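Local coordinates for MGS-MChE2 (Uncultured bacterium, PDB 5JD6), which probably hydrolyses carboxylic esters, as an alpha/beta hydrolase-fold esterase recovered from the metagenome of lagoon sediments, at residues 12-26 against 39-53. Numbering follows the deposited sequence.
Sequences TYLEKGEGTPIVILH and IDYFPEKGYKVLIPE
Leu50 sits in the middle of strand 47-52 and parts its two methyls between the flanking strands. CD2 lies alongside Glu15, 3.7 Å from its CG, and also meets CE2 of the Tyr13 ring; CD1 turns the other way, to Pro21 CB and Val23 CG2. Tyr13 takes the crowded chi1 of 64°, with CG between backbone N and carbonyl carbon, and its ring leads away to Phe76 and Lys80 of helix 66-80. Next along this face, Lys48 runs past the turn, its CG 3.6 Å from Gly17 O, until NZ forms a salt bridge with Glu15 OE2 at 3.5 Å; NZ is also hydrogen-bonded to Tyr82.

On the other face Ile24 CD1 rests on Val49 CG1 (3.7 Å), while its CB meets Ile51 CG1. Ile22 CD1 meets Tyr47 CD1 and, more loosely, Phe42 CD1. Lys16 runs past Ile39 and crosses Pro43, and a bend at its last torsion brings NZ 3.2 Å from OE2 of the poorly ordered Glu44 in a salt bridge. Beyond strand 20-25, His26 NE2 donates a weak hydrogen bond to Glu53 OE1 (3.0 Å).

Backbone bonds run to both sides of strand 47-52: strand 12-16 is antiparallel to it (167°), whereas strand 20-25 is parallel and crosses at -25°. The loop through Gly17 and Gly19 carries the chain from one side of strand 47-52 to the other, and strand 20-25, helix 36-41 and strand 47-52 form the first beta-alpha-beta crossover of the alpha/beta hydrolase fold.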
loop_
_atom_site.group_PDB
_atom_site.type_symbol
_atom_site.label_atom_id
_atom_site.label_comp_id
_atom_site.label_asym_id
_atom_site.label_seq_id
_atom_site.Cartn_x
_atom_site.Cartn_y
_atom_site.Cartn_z
ATOM N N THR A 12 3.172 -5.182 -15.118
ATOM C CA THR A 12 1.757 -5.499 -15.257
ATOM C C THR A 12 0.969 -4.688 -14.234
ATOM O O THR A 12 1.266 -4.736 -13.040
ATOM C CB THR A 12 1.486 -7.003 -15.057
ATOM O OG1 THR A 12 2.228 -7.760 -16.021
ATOM C CG2 THR A 12 0.003 -7.308 -15.212
ATOM N N TYR A 13 -0.029 -3.939 -14.695
ATOM C CA TYR A 13 -0.773 -3.059 -13.797
ATOM C C TYR A 13 -2.163 -2.701 -14.315
ATOM O O TYR A 13 -2.411 -2.700 -15.520
ATOM C CB TYR A 13 0.026 -1.777 -13.542
ATOM C CG TYR A 13 0.257 -0.925 -14.773
ATOM C CD1 TYR A 13 1.247 -1.252 -15.693
ATOM C CD2 TYR A 13 -0.505 0.211 -15.007
ATOM C CE1 TYR A 13 1.462 -0.476 -16.817
ATOM C CE2 TYR A 13 -0.296 0.993 -16.126
ATOM C CZ TYR A 13 0.689 0.645 -17.028
ATOM O OH TYR A 13 0.901 1.422 -18.147
ATOM N N LEU A 14 -3.069 -2.404 -13.387
ATOM C CA LEU A 14 -4.377 -1.866 -13.737
ATOM C C LEU A 14 -4.303 -0.349 -13.831
ATOM O O LEU A 14 -3.602 0.297 -13.052
ATOM C CB LEU A 14 -5.442 -2.268 -12.714
ATOM C CG LEU A 14 -5.936 -3.714 -12.693
ATOM C CD1 LEU A 14 -7.166 -3.830 -11.805
ATOM C CD2 LEU A 14 -6.237 -4.215 -14.095
ATOM N N GLU A 15 -5.036 0.215 -14.783
ATOM C CA GLU A 15 -5.032 1.655 -14.986
ATOM C C GLU A 15 -6.443 2.157 -15.264
ATOM O O GLU A 15 -7.151 1.615 -16.110
ATOM C CB GLU A 15 -4.092 2.028 -16.135
ATOM C CG GLU A 15 -3.845 3.518 -16.295
ATOM C CD GLU A 15 -2.784 3.818 -17.341
ATOM O OE1 GLU A 15 -2.110 2.870 -17.794
ATOM O OE2 GLU A 15 -2.624 4.997 -17.713
ATOM N N LYS A 16 -6.850 3.188 -14.531
ATOM C CA LYS A 16 -8.153 3.806 -14.728
ATOM C C LYS A 16 -8.119 5.236 -14.214
ATOM O O LYS A 16 -7.611 5.497 -13.123
ATOM C CB LYS A 16 -9.251 3.009 -14.019
ATOM C CG LYS A 16 -10.667 3.438 -14.384
ATOM C CD LYS A 16 -11.690 2.740 -13.505
ATOM C CE LYS A 16 -13.098 2.855 -14.067
ATOM N NZ LYS A 16 -13.595 4.258 -14.062
ATOM N N GLY A 17 -8.659 6.161 -14.999
ATOM C CA GLY A 17 -8.648 7.562 -14.626
ATOM C C GLY A 17 -7.632 8.340 -15.431
ATOM O O GLY A 17 -6.889 7.762 -16.223
ATOM N N GLU A 18 -7.596 9.655 -15.231
ATOM C CA GLU A 18 -6.770 10.520 -16.066
ATOM C C GLU A 18 -5.958 11.546 -15.275
ATOM O O GLU A 18 -4.829 11.867 -15.648
ATOM C CB GLU A 18 -7.651 11.244 -17.090
ATOM C CG GLU A 18 -8.709 10.358 -17.732
ATOM C CD GLU A 18 -9.702 11.131 -18.570
ATOM O OE1 GLU A 18 -9.910 12.332 -18.299
ATOM O OE2 GLU A 18 -10.283 10.528 -19.496
ATOM N N GLY A 19 -6.529 12.057 -14.190
ATOM C CA GLY A 19 -5.914 13.147 -13.449
ATOM C C GLY A 19 -4.712 12.775 -12.599
ATOM O O GLY A 19 -3.790 12.101 -13.059
ATOM N N THR A 20 -4.725 13.232 -11.350
ATOM C CA THR A 20 -3.632 12.986 -10.413
ATOM C C THR A 20 -3.442 11.493 -10.168
ATOM O O THR A 20 -4.396 10.789 -9.839
ATOM C CB THR A 20 -3.883 13.698 -9.068
ATOM O OG1 THR A 20 -4.306 15.046 -9.311
ATOM C CG2 THR A 20 -2.624 13.704 -8.215
ATOM N N PRO A 21 -2.204 11.003 -10.335
ATOM C CA PRO A 21 -1.931 9.568 -10.210
ATOM C C PRO A 21 -1.941 9.059 -8.771
ATOM O O PRO A 21 -1.257 9.607 -7.907
ATOM C CB PRO A 21 -0.535 9.425 -10.824
ATOM C CG PRO A 21 0.101 10.749 -10.606
ATOM C CD PRO A 21 -1.006 11.759 -10.741
ATOM N N ILE A 22 -2.726 8.015 -8.529
ATOM C CA ILE A 22 -2.704 7.303 -7.258
ATOM C C ILE A 22 -2.165 5.895 -7.478
ATOM O O ILE A 22 -2.800 5.079 -8.149
ATOM C CB ILE A 22 -4.103 7.219 -6.616
ATOM C CG1 ILE A 22 -4.642 8.616 -6.309
ATOM C CG2 ILE A 22 -4.061 6.376 -5.349
ATOM C CD1 ILE A 22 -6.023 8.609 -5.689
ATOM N N VAL A 23 -0.989 5.616 -6.923
ATOM C CA VAL A 23 -0.387 4.296 -7.057
ATOM C C VAL A 23 -0.711 3.435 -5.841
ATOM O O VAL A 23 -0.411 3.802 -4.705
ATOM C CB VAL A 23 1.139 4.383 -7.241
ATOM C CG1 VAL A 23 1.737 2.992 -7.370
ATOM C CG2 VAL A 23 1.472 5.224 -8.466
ATOM N N ILE A 24 -1.328 2.285 -6.095
ATOM C CA ILE A 24 -1.818 1.412 -5.039
ATOM C C ILE A 24 -0.939 0.180 -4.846
ATOM O O ILE A 24 -0.659 -0.547 -5.797
ATOM C CB ILE A 24 -3.257 0.955 -5.334
ATOM C CG1 ILE A 24 -4.230 2.122 -5.166
ATOM C CG2 ILE A 24 -3.650 -0.196 -4.428
ATOM C CD1 ILE A 24 -5.672 1.753 -5.433
ATOM N N LEU A 25 -0.510 -0.051 -3.609
ATOM C CA LEU A 25 0.282 -1.230 -3.282
ATOM C C LEU A 25 -0.495 -2.184 -2.381
ATOM O O LEU A 25 -0.717 -1.899 -1.205
ATOM C CB LEU A 25 1.590 -0.828 -2.605
ATOM C CG LEU A 25 2.569 -0.014 -3.448
ATOM C CD1 LEU A 25 3.803 0.326 -2.631
ATOM C CD2 LEU A 25 2.948 -0.777 -4.705
ATOM N N HIS A 26 -0.907 -3.317 -2.940
ATOM C CA HIS A 26 -1.617 -4.332 -2.172
ATOM C C HIS A 26 -0.624 -5.268 -1.487
ATOM O O HIS A 26 0.569 -5.248 -1.790
ATOM C CB HIS A 26 -2.567 -5.124 -3.074
ATOM C CG HIS A 26 -1.867 -6.022 -4.048
ATOM N ND1 HIS A 26 -1.988 -7.393 -4.011
ATOM C CD2 HIS A 26 -1.036 -5.742 -5.078
ATOM C CE1 HIS A 26 -1.263 -7.922 -4.983
ATOM N NE2 HIS A 26 -0.676 -6.942 -5.644
ATOM N N ILE A 39 -11.079 1.928 -7.256
ATOM C CA ILE A 39 -11.026 1.941 -8.717
ATOM C C ILE A 39 -12.317 2.493 -9.331
ATOM O O ILE A 39 -12.317 2.967 -10.462
ATOM C CB ILE A 39 -10.763 0.523 -9.286
ATOM C CG1 ILE A 39 -9.561 -0.123 -8.603
ATOM C CG2 ILE A 39 -10.515 0.568 -10.787
ATOM C CD1 ILE A 39 -9.505 -1.627 -8.786
ATOM N N ASP A 40 -13.419 2.436 -8.593
ATOM C CA ASP A 40 -14.689 2.925 -9.124
ATOM C C ASP A 40 -14.951 4.381 -8.752
ATOM O O ASP A 40 -15.613 5.109 -9.491
ATOM C CB ASP A 40 -15.847 2.051 -8.637
ATOM C CG ASP A 40 -15.985 0.770 -9.434
ATOM O OD1 ASP A 40 -15.502 0.730 -10.585
ATOM O OD2 ASP A 40 -16.582 -0.196 -8.913
ATOM N N TYR A 41 -14.417 4.803 -7.613
ATOM C CA TYR A 41 -14.718 6.119 -7.065
ATOM C C TYR A 41 -13.812 7.225 -7.612
ATOM O O TYR A 41 -14.279 8.152 -8.271
ATOM C CB TYR A 41 -14.616 6.074 -5.538
ATOM C CG TYR A 41 -14.990 7.362 -4.842
ATOM C CD1 TYR A 41 -16.319 7.685 -4.601
ATOM C CD2 TYR A 41 -14.011 8.249 -4.411
ATOM C CE1 TYR A 41 -16.664 8.861 -3.959
ATOM C CE2 TYR A 41 -14.345 9.426 -3.767
ATOM C CZ TYR A 41 -15.673 9.726 -3.544
ATOM O OH TYR A 41 -16.007 10.897 -2.904
ATOM N N PHE A 42 -12.517 7.112 -7.342
ATOM C CA PHE A 42 -11.571 8.199 -7.597
ATOM C C PHE A 42 -11.259 8.554 -9.063
ATOM O O PHE A 42 -10.966 9.715 -9.349
ATOM C CB PHE A 42 -10.263 7.897 -6.865
ATOM C CG PHE A 42 -10.371 8.040 -5.375
ATOM C CD1 PHE A 42 -10.098 9.251 -4.763
ATOM C CD2 PHE A 42 -10.779 6.972 -4.591
ATOM C CE1 PHE A 42 -10.209 9.391 -3.391
ATOM C CE2 PHE A 42 -10.892 7.107 -3.219
ATOM C CZ PHE A 42 -10.608 8.318 -2.620
ATOM N N PRO A 43 -11.303 7.582 -9.994
ATOM C CA PRO A 43 -11.059 8.034 -11.371
ATOM C C PRO A 43 -12.148 8.958 -11.912
ATOM O O PRO A 43 -11.893 9.719 -12.845
ATOM C CB PRO A 43 -11.017 6.726 -12.168
ATOM C CG PRO A 43 -11.720 5.747 -11.331
ATOM C CD PRO A 43 -11.383 6.114 -9.924
ATOM N N GLU A 44 -13.340 8.892 -11.330
ATOM C CA GLU A 44 -14.432 9.767 -11.737
ATOM C C GLU A 44 -14.417 11.057 -10.925
ATOM O O GLU A 44 -15.284 11.915 -11.083
ATOM C CB GLU A 44 -15.776 9.054 -11.585
ATOM C CG GLU A 44 -15.843 7.702 -12.282
ATOM C CD GLU A 44 -15.798 7.812 -13.797
ATOM O OE1 GLU A 44 -16.036 8.918 -14.327
ATOM O OE2 GLU A 44 -15.520 6.788 -14.456
ATOM N N LYS A 45 -13.420 11.186 -10.055
ATOM C CA LYS A 45 -13.266 12.383 -9.238
ATOM C C LYS A 45 -12.017 13.162 -9.639
ATOM O O LYS A 45 -11.591 14.077 -8.934
ATOM C CB LYS A 45 -13.209 12.014 -7.755
ATOM C CG LYS A 45 -14.530 11.509 -7.195
ATOM C CD LYS A 45 -15.559 12.626 -7.129
ATOM C CE LYS A 45 -16.893 12.126 -6.599
ATOM N NZ LYS A 45 -17.556 11.198 -7.556
ATOM N N GLY A 46 -11.434 12.790 -10.775
ATOM C CA GLY A 46 -10.277 13.485 -11.309
ATOM C C GLY A 46 -8.945 12.893 -10.889
ATOM O O GLY A 46 -7.945 13.605 -10.802
ATOM N N TYR A 47 -8.925 11.590 -10.630
ATOM C CA TYR A 47 -7.695 10.921 -10.219
ATOM C C TYR A 47 -7.327 9.762 -11.138
ATOM O O TYR A 47 -8.188 9.156 -11.771
ATOM C CB TYR A 47 -7.816 10.419 -8.779
ATOM C CG TYR A 47 -7.927 11.527 -7.760
ATOM C CD1 TYR A 47 -6.792 12.134 -7.240
ATOM C CD2 TYR A 47 -9.167 11.971 -7.323
ATOM C CE1 TYR A 47 -6.889 13.152 -6.311
ATOM C CE2 TYR A 47 -9.274 12.986 -6.392
ATOM C CZ TYR A 47 -8.133 13.573 -5.891
ATOM O OH TYR A 47 -8.238 14.585 -4.965
ATOM N N LYS A 48 -6.036 9.463 -11.203
ATOM C CA LYS A 48 -5.544 8.341 -11.986
ATOM C C LYS A 48 -5.142 7.204 -11.055
ATOM O O LYS A 48 -4.191 7.330 -10.286
ATOM C CB LYS A 48 -4.360 8.775 -12.848
ATOM C CG LYS A 48 -4.040 7.855 -14.011
ATOM C CD LYS A 48 -2.917 8.450 -14.844
ATOM C CE LYS A 48 -2.689 7.666 -16.119
ATOM N NZ LYS A 48 -1.530 8.198 -16.892
ATOM N N VAL A 49 -5.873 6.096 -11.115
ATOM C CA VAL A 49 -5.599 4.969 -10.233
ATOM C C VAL A 49 -4.748 3.911 -10.931
ATOM O O VAL A 49 -5.126 3.382 -11.976
ATOM C CB VAL A 49 -6.899 4.323 -9.724
ATOM C CG1 VAL A 49 -6.583 3.177 -8.775
ATOM C CG2 VAL A 49 -7.766 5.364 -9.033
ATOM N N LEU A 50 -3.593 3.615 -10.343
ATOM C CA LEU A 50 -2.669 2.632 -10.898
ATOM C C LEU A 50 -2.369 1.549 -9.872
ATOM O O LEU A 50 -1.944 1.845 -8.756
ATOM C CB LEU A 50 -1.369 3.305 -11.346
ATOM C CG LEU A 50 -1.491 4.383 -12.424
ATOM C CD1 LEU A 50 -0.644 5.594 -12.074
ATOM C CD2 LEU A 50 -1.086 3.826 -13.776
ATOM N N ILE A 51 -2.597 0.296 -10.247
ATOM C CA ILE A 51 -2.322 -0.815 -9.344
ATOM C C ILE A 51 -1.313 -1.778 -9.959
ATOM O O ILE A 51 -1.689 -2.706 -10.672
ATOM C CB ILE A 51 -3.604 -1.584 -8.980
ATOM C CG1 ILE A 51 -4.731 -0.610 -8.637
ATOM C CG2 ILE A 51 -3.343 -2.532 -7.821
ATOM C CD1 ILE A 51 -5.997 -1.286 -8.183
ATOM N N PRO A 52 -0.019 -1.549 -9.686
ATOM C CA PRO A 52 1.058 -2.392 -10.214
ATOM C C PRO A 52 1.193 -3.708 -9.462
ATOM O O PRO A 52 0.990 -3.748 -8.248
ATOM C CB PRO A 52 2.300 -1.526 -10.014
ATOM C CG PRO A 52 1.980 -0.710 -8.813
ATOM C CD PRO A 52 0.502 -0.426 -8.888
ATOM N N GLU A 53 1.528 -4.775 -10.179
ATOM C CA GLU A 53 1.776 -6.058 -9.538
ATOM C C GLU A 53 3.250 -6.217 -9.210
ATOM O O GLU A 53 4.085 -6.380 -10.098
ATOM C CB GLU A 53 1.291 -7.210 -10.419
ATOM C CG GLU A 53 -0.188 -7.118 -10.706
ATOM C CD GLU A 53 -0.993 -6.938 -9.434
ATOM O OE1 GLU A 53 -0.839 -7.755 -8.500
ATOM O OE2 GLU A 53 -1.747 -5.948 -9.356
#